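Long-range contact in HemO (Neisseria meningitidis, PDB 1J77), which binds heme and probably degrades it oxidatively, as heme oxygenases do: residues A[19-33]-A[181-194]. Sequence-based numbering, arbitrary orientation.
Sequences TTAVHDSVDNLVMSV and FAFYKVVLRETFGL. With HEM (protoporphyrin IX containing Fe), chain B.
T19 and V22 open the contact by receiving the ring of F181, a knob in a hole completed by H23 and V26; V22 CG1 lies 3.7 Å from F181 CD1, and the CA of H23 sits over one ring face. H23 itself turns to the heme, its NE2 binding the iron at 2.0 Å, while its ND1 donates an almost straight bond (172°) to D24 OD1 on the anti side of the carboxylate, which helps fix the rotation of the imidazole. Next in the chain, S25 OG accepts from K185 NZ at 2.8 Å and donates to V22 O; E199 is the lysine's salt-bridge partner. Here two nearly parallel helical segments, 18° apart, illustrate the all-helical heme oxygenase fold, in which helix 11-32, the proximal helix, supplies the axial histidine and runs beside helix 167-192. V26, its CG1 anti to the backbone N (chi1 168°), reaches both Y184 CD2 and the heme methyl CMC, which Y184 covers with a ring face. The side chains of L29 and L188 then run alongside in opposite senses, L29 CG 3.8 Å from L188 CD2, and V30 CG2 meets the edge of the Y184 ring. V33, just beyond the helix, sets CG2 squarely over the F192 ring, 3.6 Å from its centroid, and its CG1 meets CD1 of L194, which follows the Schellman motif at G193.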
loop_
_atom_site.group_PDB
_atom_site.type_symbol
_atom_site.label_atom_id
_atom_site.label_comp_id
_atom_site.label_asym_id
_atom_site.label_seq_id
_atom_site.Cartn_x
_atom_site.Cartn_y
_atom_site.Cartn_z
ATOM N N THR A 19 -2.709 -8.370 11.486
ATOM C CA THR A 19 -3.320 -7.387 10.542
ATOM C C THR A 19 -4.184 -7.959 9.430
ATOM O O THR A 19 -4.662 -7.207 8.558
ATOM C CB THR A 19 -2.279 -6.416 9.885
ATOM O OG1 THR A 19 -1.346 -7.120 9.055
ATOM C CG2 THR A 19 -1.436 -5.707 10.918
ATOM N N THR A 20 -4.446 -9.269 9.445
ATOM C CA THR A 20 -5.263 -9.864 8.409
ATOM C C THR A 20 -6.761 -9.383 8.334
ATOM O O THR A 20 -7.273 -9.109 7.244
ATOM C CB THR A 20 -5.190 -11.375 8.414
ATOM O OG1 THR A 20 -3.848 -11.746 8.103
ATOM C CG2 THR A 20 -6.022 -11.931 7.313
ATOM N N ALA A 21 -7.367 -9.218 9.499
ATOM C CA ALA A 21 -8.742 -8.763 9.609
ATOM C C ALA A 21 -8.786 -7.350 8.989
ATOM O O ALA A 21 -9.639 -7.078 8.158
ATOM C CB ALA A 21 -9.205 -8.709 11.071
ATOM N N VAL A 22 -7.899 -6.441 9.411
ATOM C CA VAL A 22 -7.979 -5.077 8.874
ATOM C C VAL A 22 -7.637 -5.079 7.393
ATOM O O VAL A 22 -8.218 -4.307 6.618
ATOM C CB VAL A 22 -7.202 -4.030 9.720
ATOM C CG1 VAL A 22 -5.657 -4.281 9.712
ATOM C CG2 VAL A 22 -7.574 -2.617 9.276
ATOM N N HIS A 23 -6.674 -5.892 6.977
ATOM C CA HIS A 23 -6.367 -5.998 5.569
ATOM C C HIS A 23 -7.636 -6.353 4.767
ATOM O O HIS A 23 -7.949 -5.756 3.770
ATOM C CB HIS A 23 -5.319 -7.117 5.260
ATOM C CG HIS A 23 -5.132 -7.335 3.795
ATOM N ND1 HIS A 23 -5.972 -8.138 3.045
ATOM C CD2 HIS A 23 -4.290 -6.743 2.919
ATOM C CE1 HIS A 23 -5.621 -8.046 1.769
ATOM N NE2 HIS A 23 -4.566 -7.231 1.678
ATOM N N ASP A 24 -8.346 -7.379 5.214
ATOM C CA ASP A 24 -9.547 -7.779 4.520
ATOM C C ASP A 24 -10.602 -6.676 4.539
ATOM O O ASP A 24 -11.312 -6.514 3.527
ATOM C CB ASP A 24 -10.066 -9.088 5.058
ATOM C CG ASP A 24 -9.179 -10.266 4.725
ATOM O OD1 ASP A 24 -8.185 -10.076 3.968
ATOM O OD2 ASP A 24 -9.444 -11.423 5.165
ATOM N N SER A 25 -10.637 -5.858 5.598
ATOM C CA SER A 25 -11.570 -4.714 5.589
ATOM C C SER A 25 -11.213 -3.707 4.486
ATOM O O SER A 25 -12.104 -3.053 3.896
ATOM C CB SER A 25 -11.686 -4.073 6.964
ATOM O OG SER A 25 -10.587 -3.192 7.193
ATOM N N VAL A 26 -9.910 -3.574 4.214
ATOM C CA VAL A 26 -9.442 -2.689 3.154
ATOM C C VAL A 26 -9.792 -3.209 1.762
ATOM O O VAL A 26 -10.355 -2.489 0.933
ATOM C CB VAL A 26 -7.893 -2.440 3.307
ATOM C CG1 VAL A 26 -7.370 -1.757 2.040
ATOM C CG2 VAL A 26 -7.643 -1.618 4.530
ATOM N N ASP A 27 -9.531 -4.499 1.538
ATOM C CA ASP A 27 -9.851 -5.191 0.303
ATOM C C ASP A 27 -11.367 -5.010 0.013
ATOM O O ASP A 27 -11.744 -4.517 -1.021
ATOM C CB ASP A 27 -9.435 -6.671 0.488
ATOM C CG ASP A 27 -9.841 -7.619 -0.678
ATOM O OD1 ASP A 27 -10.646 -7.268 -1.565
ATOM O OD2 ASP A 27 -9.251 -8.743 -0.762
ATOM N N ASN A 28 -12.182 -5.306 1.007
ATOM C CA ASN A 28 -13.630 -5.189 0.842
ATOM C C ASN A 28 -14.062 -3.759 0.559
ATOM O O ASN A 28 -14.945 -3.531 -0.286
ATOM C CB ASN A 28 -14.340 -5.688 2.116
ATOM C CG ASN A 28 -14.296 -7.178 2.281
ATOM O OD1 ASN A 28 -14.181 -7.895 1.300
ATOM N ND2 ASN A 28 -14.408 -7.655 3.530
ATOM N N LEU A 29 -13.483 -2.794 1.304
ATOM C CA LEU A 29 -13.891 -1.414 1.070
ATOM C C LEU A 29 -13.487 -0.897 -0.310
ATOM O O LEU A 29 -14.233 -0.157 -0.962
ATOM C CB LEU A 29 -13.359 -0.499 2.169
ATOM C CG LEU A 29 -13.790 0.968 2.166
ATOM C CD1 LEU A 29 -15.327 1.145 2.191
ATOM C CD2 LEU A 29 -13.173 1.648 3.332
ATOM N N VAL A 30 -12.259 -1.207 -0.731
ATOM C CA VAL A 30 -11.788 -0.803 -2.050
ATOM C C VAL A 30 -12.765 -1.374 -3.113
ATOM O O VAL A 30 -13.256 -0.665 -3.990
ATOM C CB VAL A 30 -10.374 -1.321 -2.337
ATOM C CG1 VAL A 30 -10.035 -1.258 -3.865
ATOM C CG2 VAL A 30 -9.327 -0.569 -1.453
ATOM N N MET A 31 -13.043 -2.650 -3.020
ATOM C CA MET A 31 -13.957 -3.199 -4.022
ATOM C C MET A 31 -15.373 -2.645 -3.952
ATOM O O MET A 31 -15.971 -2.402 -4.991
ATOM C CB MET A 31 -13.934 -4.691 -3.964
ATOM C CG MET A 31 -12.574 -5.306 -4.231
ATOM S SD MET A 31 -11.840 -4.787 -5.818
ATOM C CE MET A 31 -13.005 -5.466 -6.953
ATOM N N SER A 32 -15.850 -2.311 -2.757
ATOM C CA SER A 32 -17.218 -1.801 -2.649
ATOM C C SER A 32 -17.379 -0.458 -3.350
ATOM O O SER A 32 -18.504 -0.110 -3.781
ATOM C CB SER A 32 -17.657 -1.605 -1.207
ATOM O OG SER A 32 -17.686 -2.785 -0.513
ATOM N N VAL A 33 -16.318 0.355 -3.446
ATOM C CA VAL A 33 -16.479 1.689 -4.047
ATOM C C VAL A 33 -16.265 1.655 -5.573
ATOM O O VAL A 33 -16.313 2.687 -6.210
ATOM C CB VAL A 33 -15.545 2.759 -3.378
ATOM C CG1 VAL A 33 -16.015 2.993 -1.937
ATOM C CG2 VAL A 33 -14.104 2.385 -3.469
ATOM N N PHE A 181 -2.851 0.857 7.633
ATOM C CA PHE A 181 -4.125 0.398 7.071
ATOM C C PHE A 181 -5.240 1.336 7.413
ATOM O O PHE A 181 -6.106 1.600 6.576
ATOM C CB PHE A 181 -4.494 -1.018 7.536
ATOM C CG PHE A 181 -3.765 -2.161 6.833
ATOM C CD1 PHE A 181 -2.949 -3.046 7.566
ATOM C CD2 PHE A 181 -3.900 -2.396 5.466
ATOM C CE1 PHE A 181 -2.332 -4.104 6.954
ATOM C CE2 PHE A 181 -3.290 -3.475 4.877
ATOM C CZ PHE A 181 -2.467 -4.321 5.625
ATOM N N ALA A 182 -5.278 1.839 8.656
ATOM C CA ALA A 182 -6.346 2.749 9.023
ATOM C C ALA A 182 -6.299 4.028 8.235
ATOM O O ALA A 182 -7.317 4.538 7.814
ATOM C CB ALA A 182 -6.303 3.054 10.473
ATOM N N PHE A 183 -5.097 4.568 8.038
ATOM C CA PHE A 183 -4.916 5.755 7.221
ATOM C C PHE A 183 -5.375 5.522 5.769
ATOM O O PHE A 183 -6.039 6.374 5.198
ATOM C CB PHE A 183 -3.459 6.226 7.277
ATOM C CG PHE A 183 -3.155 7.423 6.385
ATOM C CD1 PHE A 183 -3.717 8.662 6.659
ATOM C CD2 PHE A 183 -2.409 7.287 5.230
ATOM C CE1 PHE A 183 -3.457 9.713 5.880
ATOM C CE2 PHE A 183 -2.146 8.390 4.433
ATOM C CZ PHE A 183 -2.696 9.589 4.773
ATOM N N TYR A 184 -5.036 4.387 5.184
ATOM C CA TYR A 184 -5.529 4.061 3.862
ATOM C C TYR A 184 -7.032 4.204 3.759
ATOM O O TYR A 184 -7.519 4.820 2.808
ATOM C CB TYR A 184 -5.103 2.680 3.421
ATOM C CG TYR A 184 -5.289 2.401 1.929
ATOM C CD1 TYR A 184 -4.322 2.673 0.995
ATOM C CD2 TYR A 184 -6.461 1.878 1.442
ATOM C CE1 TYR A 184 -4.505 2.441 -0.356
ATOM C CE2 TYR A 184 -6.646 1.635 0.101
ATOM C CZ TYR A 184 -5.675 1.869 -0.786
ATOM O OH TYR A 184 -5.878 1.662 -2.122
ATOM N N LYS A 185 -7.759 3.699 4.744
ATOM C CA LYS A 185 -9.207 3.825 4.692
ATOM C C LYS A 185 -9.679 5.261 4.936
ATOM O O LYS A 185 -10.672 5.664 4.354
ATOM C CB LYS A 185 -9.866 2.891 5.688
ATOM C CG LYS A 185 -9.641 1.406 5.375
ATOM C CD LYS A 185 -10.542 0.411 6.141
ATOM C CE LYS A 185 -10.138 0.264 7.555
ATOM N NZ LYS A 185 -11.080 -0.640 8.323
ATOM N N VAL A 186 -9.025 6.021 5.807
ATOM C CA VAL A 186 -9.388 7.442 5.982
ATOM C C VAL A 186 -9.287 8.150 4.623
ATOM O O VAL A 186 -10.236 8.874 4.211
ATOM C CB VAL A 186 -8.461 8.166 7.002
ATOM C CG1 VAL A 186 -8.601 9.696 6.888
ATOM C CG2 VAL A 186 -8.703 7.652 8.401
ATOM N N VAL A 187 -8.199 7.959 3.903
ATOM C CA VAL A 187 -8.014 8.569 2.601
ATOM C C VAL A 187 -9.080 8.105 1.578
ATOM O O VAL A 187 -9.619 8.918 0.812
ATOM C CB VAL A 187 -6.577 8.364 2.064
ATOM C CG1 VAL A 187 -6.442 8.944 0.695
ATOM C CG2 VAL A 187 -5.580 8.961 3.045
ATOM N N LEU A 188 -9.347 6.803 1.552
ATOM C CA LEU A 188 -10.314 6.222 0.651
ATOM C C LEU A 188 -11.661 6.886 0.891
ATOM O O LEU A 188 -12.317 7.321 -0.057
ATOM C CB LEU A 188 -10.347 4.703 0.879
ATOM C CG LEU A 188 -11.294 3.887 -0.003
ATOM C CD1 LEU A 188 -10.938 2.416 0.098
ATOM C CD2 LEU A 188 -12.784 4.064 0.252
ATOM N N ARG A 189 -12.059 6.970 2.152
ATOM C CA ARG A 189 -13.365 7.584 2.475
ATOM C C ARG A 189 -13.455 9.052 2.046
ATOM O O ARG A 189 -14.463 9.519 1.482
ATOM C CB ARG A 189 -13.664 7.443 3.940
ATOM C CG ARG A 189 -13.845 6.065 4.489
ATOM C CD ARG A 189 -13.624 5.981 5.995
ATOM N NE ARG A 189 -13.689 4.644 6.547
ATOM C CZ ARG A 189 -12.914 4.164 7.521
ATOM N NH1 ARG A 189 -11.960 4.924 8.078
ATOM N NH2 ARG A 189 -13.033 2.909 7.905
ATOM N N GLU A 190 -12.436 9.814 2.336
ATOM C CA GLU A 190 -12.487 11.223 1.976
ATOM C C GLU A 190 -12.583 11.328 0.478
ATOM O O GLU A 190 -13.395 12.120 -0.092
ATOM C CB GLU A 190 -11.234 11.959 2.514
ATOM C CG GLU A 190 -11.200 12.016 4.026
ATOM C CD GLU A 190 -10.241 13.070 4.562
ATOM O OE1 GLU A 190 -9.736 13.869 3.726
ATOM O OE2 GLU A 190 -10.005 13.074 5.801
ATOM N N THR A 191 -11.816 10.514 -0.220
ATOM C CA THR A 191 -11.725 10.551 -1.643
ATOM C C THR A 191 -13.021 10.113 -2.374
ATOM O O THR A 191 -13.379 10.708 -3.339
ATOM C CB THR A 191 -10.571 9.695 -2.038
ATOM O OG1 THR A 191 -9.415 10.197 -1.356
ATOM C CG2 THR A 191 -10.211 9.820 -3.540
ATOM N N PHE A 192 -13.644 9.048 -1.902
ATOM C CA PHE A 192 -14.848 8.492 -2.512
ATOM C C PHE A 192 -16.112 9.075 -1.874
ATOM O O PHE A 192 -17.208 8.621 -2.182
ATOM C CB PHE A 192 -14.802 6.963 -2.453
ATOM C CG PHE A 192 -13.924 6.336 -3.501
ATOM C CD1 PHE A 192 -12.540 6.097 -3.263
ATOM C CD2 PHE A 192 -14.420 5.976 -4.754
ATOM C CE1 PHE A 192 -11.773 5.552 -4.198
ATOM C CE2 PHE A 192 -13.637 5.349 -5.684
ATOM C CZ PHE A 192 -12.273 5.159 -5.426
ATOM N N GLY A 193 -16.029 10.085 -1.017
ATOM C CA GLY A 193 -17.235 10.710 -0.498
ATOM C C GLY A 193 -18.047 9.891 0.485
ATOM O O GLY A 193 -19.272 9.979 0.538
ATOM N N LEU A 194 -17.348 9.103 1.292
ATOM C CA LEU A 194 -17.949 8.320 2.336
ATOM C C LEU A 194 -17.830 8.956 3.683
ATOM O O LEU A 194 -16.858 9.758 3.917
ATOM C CB LEU A 194 -17.277 6.940 2.362
ATOM C CG LEU A 194 -17.147 6.178 1.065
ATOM C CD1 LEU A 194 -16.551 4.784 1.272
ATOM C CD2 LEU A 194 -18.540 6.043 0.357
HETATM C CHA HEM B . -1.373 -9.451 0.664
HETATM C CHB HEM B . -5.401 -8.940 -1.975
HETATM C CHC HEM B . -5.333 -4.138 -1.118
HETATM C CHD HEM B . -1.571 -4.752 1.923
HETATM C C1A HEM B . -2.410 -9.709 -0.199
HETATM C C2A HEM B . -2.664 -10.988 -0.901
HETATM C C3A HEM B . -3.774 -10.813 -1.614
HETATM C C4A HEM B . -4.279 -9.464 -1.403
HETATM C CMA HEM B . -4.440 -11.880 -2.519
HETATM C CAA HEM B . -1.812 -12.290 -0.908
HETATM C CBA HEM B . -0.890 -12.260 -2.128
HETATM C CGA HEM B . 0.083 -13.424 -2.134
HETATM O O1A HEM B . 0.300 -14.029 -1.044
HETATM O O2A HEM B . 0.613 -13.742 -3.241
HETATM C C1B HEM B . -5.744 -7.596 -1.988
HETATM C C2B HEM B . -6.840 -7.030 -2.723
HETATM C C3B HEM B . -6.855 -5.691 -2.466
HETATM C C4B HEM B . -5.705 -5.397 -1.614
HETATM C CMB HEM B . -7.769 -7.903 -3.606
HETATM C CAB HEM B . -7.791 -4.628 -3.045
HETATM C CBB HEM B . -9.068 -4.891 -3.300
HETATM C C1C HEM B . -4.281 -3.895 -0.275
HETATM C C2C HEM B . -3.830 -2.577 0.171
HETATM C C3C HEM B . -2.836 -2.764 1.053
HETATM C C4C HEM B . -2.528 -4.166 1.129
HETATM C CMC HEM B . -4.521 -1.264 -0.223
HETATM C CAC HEM B . -2.046 -1.718 1.828
HETATM C CBC HEM B . -2.550 -0.498 1.992
HETATM C C1D HEM B . -1.219 -6.062 1.843
HETATM C C2D HEM B . -0.139 -6.615 2.619
HETATM C C3D HEM B . -0.079 -8.066 2.261
HETATM C C4D HEM B . -1.125 -8.242 1.283
HETATM C CMD HEM B . 0.734 -5.847 3.613
HETATM C CAD HEM B . 0.915 -9.128 2.734
HETATM C CBD HEM B . 0.298 -10.134 3.659
HETATM C CGD HEM B . 1.452 -11.008 4.097
HETATM O O1D HEM B . 2.118 -10.637 5.093
HETATM O O2D HEM B . 1.658 -12.104 3.488
HETATM N NA HEM B . -3.402 -8.822 -0.545
HETATM N NB HEM B . -5.101 -6.583 -1.293
HETATM N NC HEM B . -3.454 -4.803 0.318
HETATM N ND HEM B . -1.816 -7.046 1.042
HETATM FE FE HEM B . -3.498 -6.849 -0.029
HETATM O O HOH W 1 -2.296 -6.442 -1.513
#